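Local structure of peroxisomal acyl-coenzyme A oxidase 1 (Arabidopsis thaliana, 1W07) at residues S64-C69 against P96-L101; M129-C134 against V182-V187; G148-A153 against T168-K173; F204-R209 against L242-V247. The protein catalyses the FAD-dependent desaturation of long- and medium-chain acyl-CoAs to 2-trans-enoyl-CoAs in peroxisomes, passing the electrons to oxygen to give hydrogen peroxide. The protein carries 1 engineered substitution. All coordinates share one frame; numbering follows the deposited sequence. Where two conformers were deposited one is given.

Interaction 1 (S64-C69 against P96-L101); sequences STLRKC and PAYVDL
Tyr-98 carries CG in the crowded position between its backbone N and carbonyl carbon (chi1 70°), while Cys-69 turns SG anti to its own carbonyl carbon (chi1 -70°). These torsions bring the phenol ring and the sulfur together. Thr-65 has CG2 anti to the backbone N, which puts this methyl against Ala-97. Thr-65 CG2 and Ala-97 CB meet at 3.5 Å, closer than carbons usually pack. One helical turn further on, Cys-69 SG touches two carbons, Ala-97 CB and Val-99 CG2, each at 3.6 Å. Cys-69 SG also lies 4.8 Å from the centroid of the Tyr-98 ring, an oblique sulfur-aromatic contact. Leu-66 crosses the tyrosine at about a right angle, with CD2 3.7 Å from Tyr-98 CE2. Val-99 CG2 covers one ring face, offset toward the rim.

The contact joins two helices of the N-terminal helical domain, 58-78 and 98-113. Leu-101, on the second of them, touches FAD. Leu-651 of the second subunit packs on Tyr-98, and Tyr-650 of that subunit on Leu-66.

A water in the ring plane links the polar atoms. It accepts from Tyr-98 OH at 2.7 Å and donates to Leu-66 O at 2.8 Å. The bridge ties the phenol tip to the backbone of helix 58-78. An alanine at Tyr-98 would remove this link and would probably loosen the packing of Leu-66 CD2 and Cys-69 SG. Near the start of helix 98-113, Ala-97 N donates to Asp-100 OD2 at 3.0 Å, from above the carboxylate plane.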
# COMPACT_ATOMS: atom_id res chain seq x y z
N SER B 64 -22.40 -16.82 -2.29
CA SER B 64 -22.92 -15.74 -3.12
C SER B 64 -22.18 -15.70 -4.46
O SER B 64 -22.76 -15.37 -5.49
CB SER B 64 -22.74 -14.40 -2.39
OG SER B 64 -23.09 -13.34 -3.24
N THR B 65 -20.90 -16.05 -4.43
CA THR B 65 -20.06 -16.06 -5.63
C THR B 65 -20.52 -17.17 -6.56
O THR B 65 -20.60 -16.99 -7.79
CB THR B 65 -18.57 -16.28 -5.27
OG1 THR B 65 -18.11 -15.16 -4.49
CG2 THR B 65 -17.72 -16.42 -6.52
N LEU B 66 -20.82 -18.34 -5.99
CA LEU B 66 -21.28 -19.46 -6.81
C LEU B 66 -22.60 -19.07 -7.44
O LEU B 66 -22.84 -19.36 -8.61
CB LEU B 66 -21.46 -20.72 -5.96
CG LEU B 66 -20.17 -21.23 -5.29
CD1 LEU B 66 -20.46 -22.57 -4.59
CD2 LEU B 66 -19.03 -21.34 -6.33
N ARG B 67 -23.45 -18.38 -6.67
CA ARG B 67 -24.74 -17.93 -7.18
C ARG B 67 -24.56 -16.97 -8.36
O ARG B 67 -25.21 -17.13 -9.40
CB ARG B 67 -25.54 -17.22 -6.10
CG ARG B 67 -26.96 -16.86 -6.54
CD ARG B 67 -27.66 -15.97 -5.53
NE ARG B 67 -29.05 -15.76 -5.89
CZ ARG B 67 -29.75 -14.68 -5.57
NH1 ARG B 67 -29.19 -13.70 -4.87
NH2 ARG B 67 -31.02 -14.58 -5.94
N LYS B 68 -23.70 -15.97 -8.18
CA LYS B 68 -23.46 -14.99 -9.25
C LYS B 68 -22.93 -15.65 -10.51
O LYS B 68 -23.30 -15.26 -11.61
CB LYS B 68 -22.47 -13.91 -8.80
CG LYS B 68 -23.00 -12.96 -7.73
CD LYS B 68 -21.97 -11.89 -7.36
CE LYS B 68 -22.57 -10.87 -6.39
NZ LYS B 68 -21.61 -9.83 -5.93
N CYS B 69 -22.06 -16.64 -10.36
CA CYS B 69 -21.52 -17.30 -11.53
C CYS B 69 -22.60 -18.10 -12.26
O CYS B 69 -22.65 -18.12 -13.49
CB CYS B 69 -20.35 -18.21 -11.15
SG CYS B 69 -18.85 -17.34 -10.62
N PRO B 96 -13.85 -11.87 -8.20
CA PRO B 96 -12.90 -12.98 -8.39
C PRO B 96 -13.60 -14.31 -8.12
O PRO B 96 -14.20 -14.50 -7.05
CB PRO B 96 -11.82 -12.67 -7.36
CG PRO B 96 -11.79 -11.15 -7.38
CD PRO B 96 -13.26 -10.81 -7.36
N ALA B 97 -13.52 -15.23 -9.07
CA ALA B 97 -14.20 -16.51 -8.95
C ALA B 97 -13.52 -17.57 -9.82
O ALA B 97 -12.79 -17.24 -10.75
CB ALA B 97 -15.67 -16.36 -9.35
N TYR B 98 -13.80 -18.83 -9.52
CA TYR B 98 -13.22 -19.95 -10.23
C TYR B 98 -13.36 -19.82 -11.74
O TYR B 98 -12.50 -20.28 -12.49
CB TYR B 98 -13.87 -21.25 -9.77
CG TYR B 98 -15.31 -21.40 -10.21
CD1 TYR B 98 -15.62 -22.02 -11.41
CD2 TYR B 98 -16.35 -20.93 -9.42
CE1 TYR B 98 -16.94 -22.18 -11.82
CE2 TYR B 98 -17.67 -21.07 -9.81
CZ TYR B 98 -17.97 -21.70 -11.00
OH TYR B 98 -19.28 -21.86 -11.37
N VAL B 99 -14.45 -19.20 -12.17
CA VAL B 99 -14.71 -19.01 -13.58
C VAL B 99 -13.55 -18.29 -14.28
O VAL B 99 -13.27 -18.57 -15.45
CB VAL B 99 -16.01 -18.19 -13.80
CG1 VAL B 99 -16.18 -17.84 -15.26
CG2 VAL B 99 -17.22 -19.00 -13.33
N ASP B 100 -12.88 -17.39 -13.58
CA ASP B 100 -11.79 -16.65 -14.19
C ASP B 100 -10.64 -17.57 -14.59
O ASP B 100 -10.02 -17.38 -15.64
CB ASP B 100 -11.26 -15.56 -13.25
CG ASP B 100 -12.36 -14.65 -12.72
OD1 ASP B 100 -13.34 -14.38 -13.46
OD2 ASP B 100 -12.24 -14.18 -11.57
N LEU B 101 -10.35 -18.56 -13.75
CA LEU B 101 -9.26 -19.49 -14.03
C LEU B 101 -9.65 -20.54 -15.06
O LEU B 101 -8.82 -20.97 -15.85
CB LEU B 101 -8.77 -20.16 -12.75
CG LEU B 101 -7.86 -19.34 -11.83
CD1 LEU B 101 -6.65 -18.87 -12.62
CD2 LEU B 101 -8.60 -18.15 -11.25
O HOH W 1 -21.49 -21.45 -9.88

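Interaction 2 (M129-C134 against V182-V187); sequences MQIIGC and VSTHAV
This contact lies where the chain passes from the N-terminal helical domain into the middle beta domain, close to the flavin cofactor. The weakly bonded start of strand 133-136 joins the parallel strand 185-194. Cys-134 comes within about 6 Å of FAD, measured from its side chain. Just before, Met-129 is the C-prime residue of a Schellman motif that ends helix 116-128.

The centre of the contact is the backbone of Ile-132. Ile-132 O accepts from Thr-184 N at 2.8 Å, in the carbonyl plane, and from His-185 N at 3.0 Å, from above that plane. Ile-132 N donates to Thr-184 OG1 at 3.3 Å, nearly straight at 173°. Thr-184 holds OG1 between its backbone N and carbonyl carbon (chi1 61°). There Thr-184 OG1 also bonds His-185 ND1 at 2.7 Å, in the plane of the imidazole. A valine at Thr-184 would lack this oxygen and would probably leave Ile-132 N and the His-185 ring less firmly held. Further along, Val-187 N bonds Cys-134 O almost along the C=O axis.

The side chains fill in around these bonds. Ile-131 crosses His-185 at about a right angle, with CG2 3.6 Å from His-185 CE1. Ile-132 sets both CG2 and CD1 against Val-182 CG1. Cys-134 SG presses on Ala-186 CB at 3.3 Å. Ser-183 OG bonds Gly-178 O, outside the two segments. All the touching residues are buried, so these bonds probably compensate the polar backbone atoms for the loss of water; one threonine hydroxyl serves both a backbone N-H and a histidine ring.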
# COMPACT_ATOMS: atom_id res chain seq x y z
N MET B 129 -18.83 -26.60 -19.95
CA MET B 129 -18.76 -26.60 -18.49
C MET B 129 -19.24 -27.93 -17.88
O MET B 129 -19.76 -27.94 -16.76
CB MET B 129 -19.60 -25.45 -17.92
CG MET B 129 -19.25 -24.07 -18.47
SD MET B 129 -17.96 -23.20 -17.56
CE MET B 129 -18.57 -23.35 -15.94
N GLN B 130 -19.06 -29.03 -18.60
CA GLN B 130 -19.44 -30.35 -18.09
C GLN B 130 -18.37 -30.71 -17.06
O GLN B 130 -18.49 -31.69 -16.32
CB GLN B 130 -19.48 -31.38 -19.21
CG GLN B 130 -20.47 -31.06 -20.32
CD GLN B 130 -20.54 -32.14 -21.37
OE1 GLN B 130 -20.99 -33.26 -21.10
NE2 GLN B 130 -20.07 -31.83 -22.58
N ILE B 131 -17.31 -29.90 -17.05
CA ILE B 131 -16.22 -30.03 -16.10
C ILE B 131 -15.74 -28.61 -15.80
O ILE B 131 -15.95 -27.69 -16.60
CB ILE B 131 -15.03 -30.84 -16.66
CG1 ILE B 131 -14.40 -30.09 -17.84
CG2 ILE B 131 -15.50 -32.22 -17.09
CD1 ILE B 131 -13.07 -30.66 -18.27
N ILE B 132 -15.12 -28.43 -14.64
CA ILE B 132 -14.60 -27.13 -14.24
C ILE B 132 -13.13 -27.33 -13.89
O ILE B 132 -12.79 -28.12 -13.00
CB ILE B 132 -15.39 -26.56 -13.02
CG1 ILE B 132 -16.83 -26.27 -13.43
CG2 ILE B 132 -14.74 -25.27 -12.52
CD1 ILE B 132 -17.73 -25.82 -12.29
N GLY B 133 -12.26 -26.63 -14.60
CA GLY B 133 -10.84 -26.80 -14.37
C GLY B 133 -10.11 -25.60 -13.80
O GLY B 133 -10.61 -24.47 -13.85
N CYS B 134 -8.93 -25.86 -13.26
CA CYS B 134 -8.09 -24.82 -12.68
C CYS B 134 -6.66 -25.07 -13.15
O CYS B 134 -6.37 -26.11 -13.74
CB CYS B 134 -8.18 -24.87 -11.15
SG CYS B 134 -7.78 -26.47 -10.39
N VAL B 182 -14.23 -25.73 -5.96
CA VAL B 182 -15.01 -25.87 -7.18
C VAL B 182 -14.55 -26.82 -8.27
O VAL B 182 -15.31 -27.70 -8.68
CB VAL B 182 -15.23 -24.49 -7.82
CG1 VAL B 182 -16.15 -24.60 -9.07
CG2 VAL B 182 -15.82 -23.56 -6.77
N SER B 183 -13.33 -26.63 -8.76
CA SER B 183 -12.83 -27.44 -9.86
C SER B 183 -12.97 -28.94 -9.67
O SER B 183 -12.71 -29.48 -8.59
CB SER B 183 -11.38 -27.09 -10.16
OG SER B 183 -11.29 -25.80 -10.74
N THR B 184 -13.39 -29.61 -10.73
CA THR B 184 -13.53 -31.06 -10.71
C THR B 184 -12.30 -31.65 -11.38
O THR B 184 -11.93 -32.80 -11.12
CB THR B 184 -14.79 -31.53 -11.50
OG1 THR B 184 -14.68 -31.13 -12.87
CG2 THR B 184 -16.05 -30.94 -10.89
N HIS B 185 -11.67 -30.85 -12.24
CA HIS B 185 -10.48 -31.26 -12.98
C HIS B 185 -9.42 -30.16 -12.92
O HIS B 185 -9.69 -29.03 -12.50
CB HIS B 185 -10.81 -31.53 -14.46
CG HIS B 185 -11.70 -32.72 -14.70
ND1 HIS B 185 -13.02 -32.76 -14.31
CD2 HIS B 185 -11.44 -33.92 -15.27
CE1 HIS B 185 -13.53 -33.93 -14.63
NE2 HIS B 185 -12.59 -34.65 -15.21
N ALA B 186 -8.22 -30.49 -13.36
CA ALA B 186 -7.16 -29.49 -13.36
C ALA B 186 -5.97 -29.87 -14.20
O ALA B 186 -5.68 -31.05 -14.40
CB ALA B 186 -6.70 -29.23 -11.94
N VAL B 187 -5.30 -28.86 -14.73
CA VAL B 187 -4.08 -29.13 -15.47
C VAL B 187 -2.98 -29.06 -14.41
O VAL B 187 -2.69 -27.98 -13.88
CB VAL B 187 -3.83 -28.08 -16.56
CG1 VAL B 187 -2.43 -28.27 -17.15
CG2 VAL B 187 -4.87 -28.22 -17.65

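Interaction 3 (G148-A153 against T168-K173); sequences GLETTA and TQTASK
Gly-148 to Ala-153 leads into strand 152-156 of the middle beta domain. It packs on the 3-10 turn 169-171, which lies between strands 161-165 and 173-174. Leu-149 comes first. Leu-149 CD1 stands 4.1 Å from Lys-173 NZ, and the two side chains cross at about a right angle. Lys-173 bends at chi2 (-56°). Its NZ forms a salt bridge with Glu-139 and also bonds Tyr-189 O and Gln-137 O; Gln-137 itself binds FAD.

Glu-150 makes the largest share of the contact on this segment. Its CG is anti to the carbonyl carbon (chi1 -56°), and the chain is extended beyond it. Glu-150 CB rests on Ala-171 CB at 3.5 Å. The carboxylate then reaches the threonines of the turn. Thr-170 OG1 donates to Glu-150 OE2 at 2.8 Å, on the syn lone pair. Thr-170 OG1 in turn accepts from Thr-168 OG1 at 3.1 Å. Both threonines hold OG1 between the backbone N and the carbonyl carbon. The bonds thus run in relay from Thr-168 to the acid. Partly exposed and accepting a hydroxyl, Glu-150 is probably ionised, which would strengthen the bond from Thr-170 OG1.

Thr-151 follows, with OG1 3.5 Å from Lys-173 CE. That hydroxyl is bonded to Glu-139, so lysine and threonine share one acid. The 3-10 turn also meets the second subunit, whose Tyr-626 packs on Thr-170. In the conformer given, Ser-172 OG donates to Gln-169 O at 2.6 Å on a lone pair in the carbonyl plane, and Ser-172 N bonds the same oxygen.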
# COMPACT_ATOMS: atom_id res chain seq x y z
N GLY B 148 11.60 -25.64 -10.47
CA GLY B 148 11.88 -26.27 -9.18
C GLY B 148 10.71 -27.06 -8.61
O GLY B 148 10.82 -27.59 -7.51
N LEU B 149 9.59 -27.13 -9.34
CA LEU B 149 8.42 -27.89 -8.87
C LEU B 149 8.86 -29.28 -8.44
O LEU B 149 9.71 -29.89 -9.10
CB LEU B 149 7.36 -28.01 -9.96
CG LEU B 149 6.73 -26.70 -10.43
CD1 LEU B 149 5.62 -27.00 -11.43
CD2 LEU B 149 6.20 -25.92 -9.22
N GLU B 150 8.27 -29.78 -7.35
CA GLU B 150 8.59 -31.09 -6.78
C GLU B 150 7.59 -32.19 -7.14
O GLU B 150 7.92 -33.37 -7.08
CB GLU B 150 8.66 -31.01 -5.25
CG GLU B 150 9.64 -29.97 -4.72
CD GLU B 150 9.69 -29.93 -3.21
OE1 GLU B 150 10.08 -30.94 -2.58
OE2 GLU B 150 9.33 -28.88 -2.63
N THR B 151 6.37 -31.81 -7.50
CA THR B 151 5.37 -32.82 -7.86
C THR B 151 5.91 -33.66 -9.02
O THR B 151 6.51 -33.14 -9.96
CB THR B 151 4.03 -32.16 -8.24
OG1 THR B 151 3.55 -31.41 -7.12
CG2 THR B 151 2.97 -33.24 -8.60
N THR B 152 5.73 -34.97 -8.94
CA THR B 152 6.22 -35.85 -9.99
C THR B 152 5.12 -36.57 -10.74
O THR B 152 4.04 -36.79 -10.21
CB THR B 152 7.19 -36.91 -9.42
OG1 THR B 152 6.52 -37.66 -8.41
CG2 THR B 152 8.39 -36.25 -8.81
N ALA B 153 5.42 -36.91 -12.00
CA ALA B 153 4.51 -37.65 -12.86
C ALA B 153 5.34 -38.76 -13.50
O ALA B 153 6.04 -38.54 -14.50
CB ALA B 153 3.92 -36.72 -13.92
N THR B 168 6.86 -34.36 -0.91
CA THR B 168 6.88 -33.78 0.42
C THR B 168 5.78 -32.75 0.60
O THR B 168 5.08 -32.40 -0.35
CB THR B 168 8.21 -33.09 0.70
OG1 THR B 168 8.48 -32.12 -0.32
CG2 THR B 168 9.34 -34.11 0.74
N GLN B 169 5.61 -32.26 1.83
CA GLN B 169 4.56 -31.29 2.11
C GLN B 169 4.75 -30.03 1.27
O GLN B 169 3.77 -29.45 0.80
CB GLN B 169 4.55 -30.94 3.60
CG GLN B 169 3.36 -30.09 4.01
CD GLN B 169 3.38 -29.79 5.50
OE1 GLN B 169 4.37 -29.30 6.03
NE2 GLN B 169 2.27 -30.09 6.17
N THR B 170 6.00 -29.62 1.08
CA THR B 170 6.32 -28.43 0.30
C THR B 170 6.03 -28.61 -1.20
O THR B 170 6.03 -27.64 -1.96
CB THR B 170 7.80 -28.00 0.48
OG1 THR B 170 8.68 -29.06 0.07
CG2 THR B 170 8.07 -27.67 1.94
N ALA B 171 5.76 -29.85 -1.60
CA ALA B 171 5.46 -30.16 -2.99
C ALA B 171 3.96 -29.95 -3.25
O ALA B 171 3.51 -29.96 -4.39
CB ALA B 171 5.85 -31.61 -3.31
N SER B 172 3.21 -29.77 -2.18
CA SER B 172 1.76 -29.56 -2.28
C SER B 172 1.43 -28.34 -3.15
O SER B 172 2.06 -27.29 -3.01
CB SER B 172 1.16 -29.36 -0.89
OG SER B 172 1.50 -30.42 -0.02
N LYS B 173 0.44 -28.48 -4.02
CA LYS B 173 0.02 -27.36 -4.88
C LYS B 173 -0.56 -26.35 -3.91
O LYS B 173 -1.20 -26.72 -2.93
CB LYS B 173 -1.04 -27.80 -5.89
CG LYS B 173 -0.51 -28.78 -6.92
CD LYS B 173 0.70 -28.18 -7.63
CE LYS B 173 1.32 -29.17 -8.60
NZ LYS B 173 2.51 -28.61 -9.32

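Interaction 4 (F204-R209 against L242-V247); sequences FIVQLR and LMFDHV
Two beta layers of the middle domain face each other here. Strand 197-207 belongs to the large mixed sheet, and strand 240-244 to a small antiparallel one. Segment 242-247 passes from the small sheet to Val-247, which opens strand 247-250 of the mixed sheet. Leu-208 and Leu-242 have CA atoms 9.0 Å apart. No hydrogen bond crosses, and the contact is made by aliphatic and aromatic side chains.

Leu-208 and Leu-242 form the closest pair. Leu-208 has CG anti to its carbonyl carbon and CD1 anti to CA (chi2 175°). Leu-242 has CG anti to its backbone N (chi1 172°). The chains cross obliquely, and Leu-208 CD2 meets Leu-242 CD2 at 3.6 Å.

Phe-244 occupies the middle. Val-206 reaches toward it tip to tip, with CG1 4.1 Å from Phe-244 CE2. On its own segment the ring is held from two sides. Leu-242 CD1 lies 4.2 Å above one face, offset toward the rim, and Val-247 CG2 stands in plane at the edge. Val-206 CG1 also touches Val-247 CG1 at 4.3 Å.

Gln-207 turns its CB away from this interior. Its NE2 donates to Arg-209 O at 3.0 Å, a bond that spans the end of the strand. Val-188 of strand 185-194 and Ile-220 of strand 220-224 also pack on Phe-244. This apolar interior belongs to the middle beta domain of the acyl-CoA dehydrogenase and oxidase fold.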
# COMPACT_ATOMS: atom_id res chain seq x y z
N PHE B 204 -0.32 -32.07 -17.10
CA PHE B 204 -1.12 -33.29 -17.07
C PHE B 204 -2.54 -32.98 -16.59
O PHE B 204 -2.73 -32.24 -15.63
CB PHE B 204 -0.48 -34.30 -16.11
CG PHE B 204 0.94 -34.66 -16.46
CD1 PHE B 204 1.22 -35.85 -17.14
CD2 PHE B 204 2.00 -33.82 -16.11
CE1 PHE B 204 2.53 -36.19 -17.47
CE2 PHE B 204 3.32 -34.15 -16.44
CZ PHE B 204 3.58 -35.34 -17.12
N ILE B 205 -3.53 -33.55 -17.26
CA ILE B 205 -4.93 -33.35 -16.86
C ILE B 205 -5.25 -34.37 -15.78
O ILE B 205 -5.02 -35.57 -15.96
CB ILE B 205 -5.89 -33.55 -18.05
CG1 ILE B 205 -5.66 -32.45 -19.08
CG2 ILE B 205 -7.36 -33.55 -17.56
CD1 ILE B 205 -6.47 -32.61 -20.35
N VAL B 206 -5.79 -33.89 -14.66
CA VAL B 206 -6.14 -34.77 -13.55
C VAL B 206 -7.52 -34.45 -12.99
O VAL B 206 -7.84 -33.28 -12.77
CB VAL B 206 -5.13 -34.63 -12.40
CG1 VAL B 206 -5.38 -35.71 -11.37
CG2 VAL B 206 -3.70 -34.69 -12.95
N GLN B 207 -8.34 -35.48 -12.78
CA GLN B 207 -9.67 -35.27 -12.23
C GLN B 207 -9.51 -35.24 -10.72
O GLN B 207 -8.89 -36.13 -10.13
CB GLN B 207 -10.63 -36.39 -12.64
CG GLN B 207 -11.98 -36.32 -11.94
CD GLN B 207 -13.03 -37.22 -12.57
OE1 GLN B 207 -12.72 -38.13 -13.33
NE2 GLN B 207 -14.29 -36.98 -12.23
N LEU B 208 -10.07 -34.20 -10.10
CA LEU B 208 -9.98 -33.99 -8.67
C LEU B 208 -11.22 -34.44 -7.91
O LEU B 208 -11.12 -35.02 -6.83
CB LEU B 208 -9.73 -32.50 -8.40
CG LEU B 208 -8.57 -31.86 -9.18
CD1 LEU B 208 -8.52 -30.35 -8.92
CD2 LEU B 208 -7.25 -32.54 -8.80
N ARG B 209 -12.39 -34.16 -8.48
CA ARG B 209 -13.64 -34.50 -7.83
C ARG B 209 -14.61 -35.23 -8.75
O ARG B 209 -14.61 -35.05 -9.97
CB ARG B 209 -14.34 -33.24 -7.33
CG ARG B 209 -13.57 -32.44 -6.28
CD ARG B 209 -14.31 -31.13 -5.97
NE ARG B 209 -13.53 -30.25 -5.11
CZ ARG B 209 -13.47 -30.35 -3.78
NH1 ARG B 209 -14.15 -31.30 -3.15
NH2 ARG B 209 -12.72 -29.49 -3.10
N LEU B 242 -3.37 -28.81 -2.94
CA LEU B 242 -3.67 -30.11 -3.53
C LEU B 242 -2.48 -31.03 -3.40
O LEU B 242 -1.37 -30.67 -3.76
CB LEU B 242 -4.03 -29.94 -5.01
CG LEU B 242 -4.21 -31.20 -5.88
CD1 LEU B 242 -5.32 -32.06 -5.32
CD2 LEU B 242 -4.53 -30.78 -7.30
N MET B 243 -2.73 -32.23 -2.88
CA MET B 243 -1.67 -33.22 -2.71
C MET B 243 -2.15 -34.52 -3.37
O MET B 243 -3.33 -34.85 -3.33
CB MET B 243 -1.39 -33.47 -1.21
CG MET B 243 -0.91 -32.26 -0.39
SD MET B 243 -0.15 -32.68 1.22
CE MET B 243 -1.53 -33.41 2.09
N PHE B 244 -1.23 -35.25 -3.99
CA PHE B 244 -1.56 -36.51 -4.63
C PHE B 244 -0.82 -37.64 -3.94
O PHE B 244 0.39 -37.55 -3.74
CB PHE B 244 -1.17 -36.50 -6.11
CG PHE B 244 -1.59 -35.26 -6.85
CD1 PHE B 244 -0.79 -34.12 -6.81
CD2 PHE B 244 -2.75 -35.24 -7.59
CE1 PHE B 244 -1.15 -32.98 -7.51
CE2 PHE B 244 -3.12 -34.10 -8.30
CZ PHE B 244 -2.32 -32.97 -8.26
N ASP B 245 -1.53 -38.70 -3.56
CA ASP B 245 -0.89 -39.85 -2.94
C ASP B 245 -0.84 -40.93 -4.02
O ASP B 245 -1.70 -41.81 -4.07
CB ASP B 245 -1.69 -40.36 -1.73
CG ASP B 245 -0.96 -41.45 -0.96
OD1 ASP B 245 0.05 -41.97 -1.49
OD2 ASP B 245 -1.37 -41.79 0.18
N HIS B 246 0.15 -40.84 -4.89
CA HIS B 246 0.31 -41.78 -5.99
C HIS B 246 -0.96 -41.91 -6.83
O HIS B 246 -1.44 -43.02 -7.09
CB HIS B 246 0.73 -43.15 -5.43
CG HIS B 246 2.02 -43.13 -4.68
ND1 HIS B 246 3.23 -42.90 -5.29
CD2 HIS B 246 2.28 -43.27 -3.36
CE1 HIS B 246 4.19 -42.90 -4.38
NE2 HIS B 246 3.64 -43.12 -3.20
N VAL B 247 -1.50 -40.77 -7.25
CA VAL B 247 -2.70 -40.75 -8.07
C VAL B 247 -2.34 -41.25 -9.47
O VAL B 247 -1.26 -40.95 -9.98
CB VAL B 247 -3.29 -39.32 -8.17
CG1 VAL B 247 -4.39 -39.27 -9.23
CG2 VAL B 247 -3.85 -38.90 -6.82

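Interactions 1, 2 and 4 are buried, while interaction 3 is partly exposed. Interaction 1 joins helices by apolar, sulfur and water-mediated contacts. Interaction 4 brings strands 197-207 and 240-244, of different sheets, together with apolar side chains. Interaction 2 relies on backbone hydrogen bonds, and interaction 3 on a carboxylate and hydroxyls. Interactions 1 and 2 touch directly, since Tyr-98 packs on Ile-132 and Val-182 where helices meet the beta domain. Strand 185-194 of interaction 2 pairs with strand 197-207 of interaction 4. It also neighbours strand 152-156 of interaction 3. Interactions 3 and 4 meet through Lys-173 N and Leu-242 O, a probable hydrogen bond. All four also contact the second subunit.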